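Local coordinates for protein Atp-dependent DNA ligase (Psychromonas sp., PDB 4D05) that joins breaks in DNA at the expense of ATP, probably by way of a covalent enzyme-adenylate that activates the 5'-phosphate before the strand is sealed, at residues I186-G191 against G197-I202; G193-L198 against F218-R223; V204-G209 against N244-A249. All blocks are in the same frame, centred on the assembly; numbering follows the deposited sequence.

Contact 1 (I186-G191 against G197-I202); sequences IAYLPG and GLLGAI
Leu-189 and Ala-201 form an antiparallel hydrogen-bonded pair at the tight part of this hairpin. Leu-189 N donates to Ala-201 O at 2.9 Å, while the carbonyl O of Leu-189 is gripped twice, by Gly-200 N at 2.9 Å and Ala-201 N at 3.1 Å, both donors lying in its carbonyl plane. Gly-200 and Ala-201 thus both face Leu-189, a classic beta bulge. Just beyond it the backbones of Gly-191 and Gly-200 close to 3.6 Å between CA atoms, and Gly-191 N donates to Leu-198 O. Packing differs on the two faces. On one, Leu-189 CD1 rests 4.0 Å from Ala-201 CB. On the other, with Leu-199 CG anti to the backbone N (chi1 -176°), a chi2 of 73° turns Leu-199 CD1 to 3.8 Å from Tyr-188 CD1; Ile-202 CG2 lies at the ring edge. The contact loosens toward the turn, where Pro-190 and Gly-197 are exposed and a water bridges Gly-191 O to Gly-197 N. The paired strands 179-190 and 199-206 belong to the five-stranded antiparallel sheet of the OB domain; Lys-213 of strand 211-214 touches Leu-189 and Ala-201, and Tyr-188 OH bonds to Pro-227 O.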
# COMPACT_ATOMS: atom_id res chain seq x y z
N ILE A 186 -25.24 -11.36 -8.52
CA ILE A 186 -26.68 -11.54 -8.24
C ILE A 186 -27.55 -11.73 -9.47
O ILE A 186 -28.65 -12.26 -9.34
CB ILE A 186 -27.26 -10.39 -7.35
CG1 ILE A 186 -27.24 -9.02 -8.06
CG2 ILE A 186 -26.47 -10.25 -6.05
CD1 ILE A 186 -27.99 -7.94 -7.31
N ALA A 187 -27.05 -11.35 -10.64
CA ALA A 187 -27.83 -11.53 -11.88
C ALA A 187 -26.92 -11.41 -13.09
O ALA A 187 -25.81 -10.85 -13.01
CB ALA A 187 -28.92 -10.50 -11.95
N TYR A 188 -27.41 -11.94 -14.21
CA TYR A 188 -26.79 -11.75 -15.51
C TYR A 188 -27.55 -10.72 -16.33
O TYR A 188 -28.78 -10.58 -16.22
CB TYR A 188 -26.78 -13.04 -16.31
CG TYR A 188 -26.07 -14.19 -15.69
CD1 TYR A 188 -24.89 -14.02 -14.99
CD2 TYR A 188 -26.58 -15.48 -15.81
CE1 TYR A 188 -24.22 -15.11 -14.43
CE2 TYR A 188 -25.93 -16.56 -15.28
CZ TYR A 188 -24.75 -16.38 -14.60
OH TYR A 188 -24.11 -17.47 -14.08
N LEU A 189 -26.80 -10.03 -17.19
CA LEU A 189 -27.37 -9.12 -18.18
C LEU A 189 -26.97 -9.68 -19.54
O LEU A 189 -25.82 -9.55 -19.95
CB LEU A 189 -26.82 -7.69 -18.01
CG LEU A 189 -27.19 -7.03 -16.67
CD1 LEU A 189 -26.54 -5.65 -16.50
CD2 LEU A 189 -28.68 -6.90 -16.48
N PRO A 190 -27.90 -10.34 -20.24
CA PRO A 190 -27.61 -10.85 -21.58
C PRO A 190 -27.04 -9.81 -22.52
O PRO A 190 -27.47 -8.65 -22.52
CB PRO A 190 -28.99 -11.34 -22.08
CG PRO A 190 -29.65 -11.83 -20.80
CD PRO A 190 -29.22 -10.80 -19.75
N GLY A 191 -26.10 -10.23 -23.35
CA GLY A 191 -25.42 -9.32 -24.24
C GLY A 191 -26.15 -8.97 -25.53
O GLY A 191 -27.19 -9.51 -25.84
N GLY A 197 -26.48 -13.61 -27.24
CA GLY A 197 -26.44 -15.01 -26.88
C GLY A 197 -25.37 -15.37 -25.88
O GLY A 197 -25.18 -16.55 -25.58
N LEU A 198 -24.66 -14.34 -25.41
CA LEU A 198 -23.55 -14.48 -24.46
C LEU A 198 -23.77 -13.51 -23.31
O LEU A 198 -24.78 -12.84 -23.23
CB LEU A 198 -22.23 -14.17 -25.15
CG LEU A 198 -21.90 -15.02 -26.37
CD1 LEU A 198 -20.70 -14.42 -27.13
CD2 LEU A 198 -21.61 -16.47 -25.97
N LEU A 199 -22.80 -13.44 -22.41
CA LEU A 199 -22.90 -12.56 -21.27
C LEU A 199 -22.52 -11.16 -21.69
O LEU A 199 -21.44 -10.94 -22.20
CB LEU A 199 -21.91 -13.01 -20.21
CG LEU A 199 -21.96 -12.24 -18.89
CD1 LEU A 199 -23.18 -12.58 -18.06
CD2 LEU A 199 -20.68 -12.56 -18.10
N GLY A 200 -23.39 -10.19 -21.44
CA GLY A 200 -23.04 -8.79 -21.65
C GLY A 200 -22.37 -8.21 -20.42
O GLY A 200 -21.36 -7.51 -20.51
N ALA A 201 -22.97 -8.50 -19.26
CA ALA A 201 -22.46 -7.98 -18.01
C ALA A 201 -23.05 -8.76 -16.88
O ALA A 201 -23.98 -9.55 -17.08
CB ALA A 201 -22.83 -6.49 -17.87
N ILE A 202 -22.50 -8.55 -15.68
CA ILE A 202 -23.10 -9.08 -14.46
C ILE A 202 -23.55 -7.94 -13.58
O ILE A 202 -23.03 -6.81 -13.69
CB ILE A 202 -22.15 -9.99 -13.66
CG1 ILE A 202 -20.87 -9.23 -13.29
CG2 ILE A 202 -21.81 -11.24 -14.46
CD1 ILE A 202 -19.84 -10.03 -12.50
O HOH W 1 -28.28 -12.04 -25.60

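Contact 2 (G193-L198 against F218-R223); sequences GKYEGL and FSDEER
The ring of Tyr-195 is sandwiched: Arg-223 lies over one face, and Lys-194 CG sits above the centre of the opposite one, while Asp-220 OD1 comes to the ring edge near its plane. The guanidinium of Arg-223 has two covered faces as well, with Tyr-195 on one and Phe-218 CD2 on the other. Ring and guanidinium planes differ by only 14°, and Arg-223 CZ is 3.9 Å from the Tyr-195 ring centroid, 25° off the normal, which defines a stacked cation-pi pair. The overlap begins earlier along the side chain, at CD: Arg-223 CD makes a CH-pi contact with the same ring, 3.6 Å from the centroid, and Arg-223 NE comes to 3.3 Å from Tyr-195 CZ. This lengthwise overlap follows from the arginine chain being extended from CG to NE.

Its backbone takes part too, since Leu-198 CB packs 3.4 Å from Arg-223 O. A type II turn from Tyr-195 to Leu-198 brings both residues to the short helix. At the start of that helix Ser-219 and Glu-222 form a capping box: Glu-222 N donates to Ser-219 OG at 3.1 Å, and Ser-219 N returns a bond to Glu-222 OE1 at 2.9 Å. A water joins Tyr-195 OH, 2.6 Å away, to Asp-220 OD1.

No hydrogen bond crosses directly between the two segments; they are held by the cation-pi stack, the CH-pi contact and the water bridge. Arg-223 NH1 bonds to Leu-199 O and Gly-200 O, and NH2 to Gly-215 O. Fixed in its own plane by these carbonyls, the buried arginine offers a flat face to the tyrosine, and its charge is probably eased by the carbonyl dipoles and the pi cloud together.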
# COMPACT_ATOMS: atom_id res chain seq x y z
N GLY A 193 -25.28 -7.51 -29.88
CA GLY A 193 -24.26 -7.38 -30.90
C GLY A 193 -23.31 -8.57 -30.90
O GLY A 193 -23.74 -9.72 -31.01
N LYS A 194 -22.01 -8.29 -30.74
CA LYS A 194 -21.04 -9.37 -30.70
C LYS A 194 -21.29 -10.28 -29.49
O LYS A 194 -20.83 -11.41 -29.47
CB LYS A 194 -19.61 -8.84 -30.69
CG LYS A 194 -19.25 -7.99 -29.50
CD LYS A 194 -17.80 -7.47 -29.67
CE LYS A 194 -17.40 -6.46 -28.61
NZ LYS A 194 -16.09 -5.78 -28.95
N TYR A 195 -22.00 -9.77 -28.48
CA TYR A 195 -22.31 -10.58 -27.28
C TYR A 195 -23.76 -11.11 -27.23
O TYR A 195 -24.25 -11.58 -26.17
CB TYR A 195 -21.96 -9.83 -25.99
CG TYR A 195 -20.48 -9.42 -25.91
CD1 TYR A 195 -19.47 -10.29 -26.30
CD2 TYR A 195 -20.11 -8.15 -25.46
CE1 TYR A 195 -18.13 -9.91 -26.22
CE2 TYR A 195 -18.78 -7.77 -25.39
CZ TYR A 195 -17.80 -8.65 -25.78
OH TYR A 195 -16.46 -8.27 -25.70
N GLU A 196 -24.46 -11.04 -28.37
CA GLU A 196 -25.77 -11.63 -28.43
C GLU A 196 -25.64 -13.12 -28.13
O GLU A 196 -24.78 -13.82 -28.69
CB GLU A 196 -26.41 -11.40 -29.80
CG GLU A 196 -27.91 -11.74 -29.83
CD GLU A 196 -28.59 -11.46 -31.17
OE1 GLU A 196 -28.35 -10.38 -31.77
OE2 GLU A 196 -29.37 -12.35 -31.60
N GLY A 197 -26.48 -13.61 -27.24
CA GLY A 197 -26.44 -15.01 -26.88
C GLY A 197 -25.37 -15.37 -25.88
O GLY A 197 -25.18 -16.55 -25.58
N LEU A 198 -24.66 -14.34 -25.41
CA LEU A 198 -23.55 -14.48 -24.46
C LEU A 198 -23.77 -13.51 -23.31
O LEU A 198 -24.78 -12.84 -23.23
CB LEU A 198 -22.23 -14.17 -25.15
CG LEU A 198 -21.90 -15.02 -26.37
CD1 LEU A 198 -20.70 -14.42 -27.13
CD2 LEU A 198 -21.61 -16.47 -25.97
N PHE A 218 -13.91 -9.56 -18.77
CA PHE A 218 -14.23 -10.95 -19.06
C PHE A 218 -13.47 -11.43 -20.29
O PHE A 218 -13.42 -10.74 -21.32
CB PHE A 218 -15.72 -11.12 -19.34
CG PHE A 218 -16.59 -10.72 -18.19
CD1 PHE A 218 -16.71 -11.54 -17.07
CD2 PHE A 218 -17.29 -9.54 -18.22
CE1 PHE A 218 -17.52 -11.16 -16.00
CE2 PHE A 218 -18.09 -9.17 -17.17
CZ PHE A 218 -18.21 -9.98 -16.07
N SER A 219 -12.95 -12.65 -20.22
CA SER A 219 -12.36 -13.28 -21.38
C SER A 219 -13.50 -13.78 -22.27
O SER A 219 -14.63 -13.87 -21.82
CB SER A 219 -11.53 -14.48 -20.95
OG SER A 219 -12.38 -15.44 -20.38
N ASP A 220 -13.21 -14.18 -23.49
CA ASP A 220 -14.31 -14.68 -24.31
C ASP A 220 -14.87 -15.98 -23.73
O ASP A 220 -16.08 -16.23 -23.81
CB ASP A 220 -13.92 -14.80 -25.77
CG ASP A 220 -13.88 -13.44 -26.49
OD1 ASP A 220 -14.56 -12.44 -26.06
OD2 ASP A 220 -13.19 -13.40 -27.52
N GLU A 221 -14.04 -16.77 -23.08
CA GLU A 221 -14.55 -18.00 -22.43
C GLU A 221 -15.55 -17.68 -21.31
O GLU A 221 -16.54 -18.40 -21.10
CB GLU A 221 -13.40 -18.83 -21.89
CG GLU A 221 -12.50 -19.45 -22.98
CD GLU A 221 -11.62 -18.44 -23.75
OE1 GLU A 221 -11.34 -17.31 -23.25
OE2 GLU A 221 -11.20 -18.82 -24.88
N GLU A 222 -15.26 -16.62 -20.56
CA GLU A 222 -16.15 -16.17 -19.49
C GLU A 222 -17.45 -15.57 -20.03
O GLU A 222 -18.46 -15.57 -19.35
CB GLU A 222 -15.42 -15.19 -18.56
CG GLU A 222 -14.32 -15.90 -17.77
CD GLU A 222 -13.33 -14.98 -17.11
OE1 GLU A 222 -13.18 -13.80 -17.53
OE2 GLU A 222 -12.69 -15.45 -16.14
N ARG A 223 -17.45 -15.07 -21.26
CA ARG A 223 -18.71 -14.58 -21.80
C ARG A 223 -19.59 -15.73 -22.25
O ARG A 223 -20.81 -15.57 -22.36
CB ARG A 223 -18.46 -13.63 -22.92
CG ARG A 223 -17.89 -12.35 -22.35
CD ARG A 223 -18.17 -11.24 -23.18
NE ARG A 223 -17.43 -10.06 -22.80
CZ ARG A 223 -17.93 -9.03 -22.13
NH1 ARG A 223 -19.20 -9.02 -21.74
NH2 ARG A 223 -17.14 -8.01 -21.87
O HOH W 2 -14.81 -9.54 -27.33

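Contact 3 (V204-G209 against N244-A249); sequences VKNEEG and NIPRFA. With SO4 (sulfate ion), chain E.
Asn-244 ND2 donates to Glu-208 OE1 at 2.9 Å, the one direct hydrogen bond between these segments. The bond is nearly straight, 164° at the hydrogen, and the acceptor lies in the amide plane of Asn-244. Seen from the glutamate, however, the donor arrives well above the carboxylate plane, and the two flat groups are turned 74° against each other. A second direct touch is apolar on one side: the amide end of Asn-206 meets the Pro-246 ring from the opposite direction, ND2 to CG 3.7 Å.

Between these two touches a water ties both segments together. It accepts from Asn-206 ND2 at 2.8 Å and donates to Glu-208 OE2 at 2.7 Å and to Asn-244 O at 2.8 Å. In the next shell, Lys-240 forms a salt bridge with Glu-208 OE2 and also donates to Asn-244 OD1, so one ammonium group bridges the carboxylate and the amide oxygen. Asn-206 ND2 has a further partner in Tyr-235 OH.

The backbone that carries Glu-208 belongs to a type I beta turn from Asn-206 to Gly-209. Asn-206 CG sits between its backbone N and carbonyl carbon (chi1 73°), which folds OD1 back to accept from Glu-208 N at 3.0 Å in an Asx turn; the same oxygen accepts from Val-210 N. Lys-205, by contrast, extends fully to a sulfate, probably from the crystallisation liquor, where NZ donates to sulfate O4 at 2.9 Å and also to O1.

The turn joins strands 199-206 and 211-214, and faces the loop between strands 232-237 and 250-256. Pro-246 also touches Phe-212 of strand 211-214 and Tyr-235 and Phe-237 of strand 232-237.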
# COMPACT_ATOMS: atom_id res chain seq x y z
N VAL A 204 -23.58 -7.16 -9.56
CA VAL A 204 -23.01 -7.64 -8.31
C VAL A 204 -23.47 -6.74 -7.17
O VAL A 204 -23.83 -5.60 -7.40
CB VAL A 204 -21.48 -7.70 -8.33
CG1 VAL A 204 -21.00 -8.57 -9.49
CG2 VAL A 204 -20.84 -6.30 -8.40
N LYS A 205 -23.42 -7.27 -5.95
CA LYS A 205 -23.66 -6.47 -4.76
C LYS A 205 -22.43 -6.59 -3.86
O LYS A 205 -22.03 -7.71 -3.48
CB LYS A 205 -24.92 -6.91 -4.03
CG LYS A 205 -25.27 -6.04 -2.84
CD LYS A 205 -26.65 -6.42 -2.29
CE LYS A 205 -27.07 -5.54 -1.13
NZ LYS A 205 -28.44 -5.93 -0.62
N ASN A 206 -21.81 -5.46 -3.56
CA ASN A 206 -20.54 -5.48 -2.86
C ASN A 206 -20.72 -5.42 -1.35
O ASN A 206 -21.86 -5.43 -0.83
CB ASN A 206 -19.57 -4.40 -3.38
CG ASN A 206 -19.94 -2.99 -2.95
OD1 ASN A 206 -20.86 -2.78 -2.16
ND2 ASN A 206 -19.23 -2.00 -3.49
N GLU A 207 -19.59 -5.40 -0.64
CA GLU A 207 -19.64 -5.52 0.80
C GLU A 207 -20.14 -4.22 1.47
O GLU A 207 -20.47 -4.22 2.65
CB GLU A 207 -18.29 -6.03 1.33
CG GLU A 207 -17.87 -7.29 0.52
CD GLU A 207 -16.73 -8.10 1.14
OE1 GLU A 207 -15.66 -7.51 1.41
OE2 GLU A 207 -16.91 -9.33 1.32
N GLU A 208 -20.25 -3.14 0.72
CA GLU A 208 -20.85 -1.92 1.25
C GLU A 208 -22.34 -1.84 0.96
O GLU A 208 -22.98 -0.84 1.33
CB GLU A 208 -20.20 -0.68 0.65
CG GLU A 208 -18.79 -0.37 1.10
CD GLU A 208 -18.33 0.93 0.46
OE1 GLU A 208 -18.68 2.02 0.96
OE2 GLU A 208 -17.65 0.88 -0.56
N GLY A 209 -22.89 -2.86 0.29
CA GLY A 209 -24.31 -2.92 0.00
C GLY A 209 -24.71 -2.21 -1.28
O GLY A 209 -25.91 -1.92 -1.49
N ASN A 244 -21.90 6.11 -4.60
CA ASN A 244 -20.91 5.21 -4.00
C ASN A 244 -20.64 3.95 -4.84
O ASN A 244 -20.35 2.87 -4.29
CB ASN A 244 -21.33 4.77 -2.60
CG ASN A 244 -20.16 4.27 -1.78
OD1 ASN A 244 -19.01 4.63 -2.05
ND2 ASN A 244 -20.43 3.39 -0.83
N ILE A 245 -20.72 4.09 -6.15
CA ILE A 245 -20.45 2.97 -7.03
C ILE A 245 -18.94 2.92 -7.32
O ILE A 245 -18.34 3.94 -7.68
CB ILE A 245 -21.24 3.09 -8.31
CG1 ILE A 245 -22.74 3.07 -7.99
CG2 ILE A 245 -20.84 1.96 -9.25
CD1 ILE A 245 -23.67 3.46 -9.13
N PRO A 246 -18.31 1.73 -7.19
CA PRO A 246 -16.89 1.67 -7.58
C PRO A 246 -16.68 2.10 -9.03
O PRO A 246 -17.40 1.68 -9.95
CB PRO A 246 -16.54 0.18 -7.40
CG PRO A 246 -17.52 -0.30 -6.33
CD PRO A 246 -18.80 0.46 -6.65
N ARG A 247 -15.68 2.96 -9.22
CA ARG A 247 -15.45 3.59 -10.50
C ARG A 247 -14.53 2.73 -11.38
O ARG A 247 -13.54 2.16 -10.92
CB ARG A 247 -14.85 4.99 -10.25
CG ARG A 247 -15.11 6.01 -11.33
CD ARG A 247 -14.66 7.45 -10.87
NE ARG A 247 -13.32 7.39 -10.32
CZ ARG A 247 -12.82 8.21 -9.41
NH1 ARG A 247 -13.55 9.20 -8.88
NH2 ARG A 247 -11.56 8.02 -9.01
N PHE A 248 -14.87 2.65 -12.66
CA PHE A 248 -14.10 1.88 -13.65
C PHE A 248 -13.97 0.43 -13.23
O PHE A 248 -12.91 -0.17 -13.35
CB PHE A 248 -12.72 2.53 -13.87
CG PHE A 248 -12.81 4.00 -14.15
CD1 PHE A 248 -13.69 4.49 -15.11
CD2 PHE A 248 -12.02 4.91 -13.45
CE1 PHE A 248 -13.78 5.84 -15.34
CE2 PHE A 248 -12.11 6.26 -13.68
CZ PHE A 248 -12.99 6.72 -14.63
N ALA A 249 -15.06 -0.15 -12.72
CA ALA A 249 -15.04 -1.49 -12.19
C ALA A 249 -14.95 -2.55 -13.30
O ALA A 249 -15.57 -2.42 -14.36
CB ALA A 249 -16.28 -1.70 -11.38
S SO4 E . -31.02 -4.00 -2.30
O1 SO4 E . -29.81 -3.38 -1.75
O2 SO4 E . -32.17 -3.61 -1.46
O3 SO4 E . -31.23 -3.63 -3.72
O4 SO4 E . -30.84 -5.45 -2.20
O HOH W 3 -18.99 0.76 -2.95

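How the contacts relate
All three contacts belong to the C-terminal OB domain, and none uses a residue of the AMP pocket, whose Lys-26, Glu-25 and Arg-31 lie in the ligase domain. Contacts 1 and 2 are continuous, with centres about 9 Å apart: they share Gly-197 and Leu-198, and Leu-199 N is 2.9 Å from Arg-223 O. Ile-202 CG1 also packs 3.9 Å from Phe-218 CZ. Contact 3 uses the far end of strand 199-206, its centre about 17 Å from that of contact 1, and meets it through Ile-186 CG2 and Lys-205 CB. Contacts 2 and 3 stay apart, about 7 Å between nearest atoms; contact 1 is the link between them, touching both.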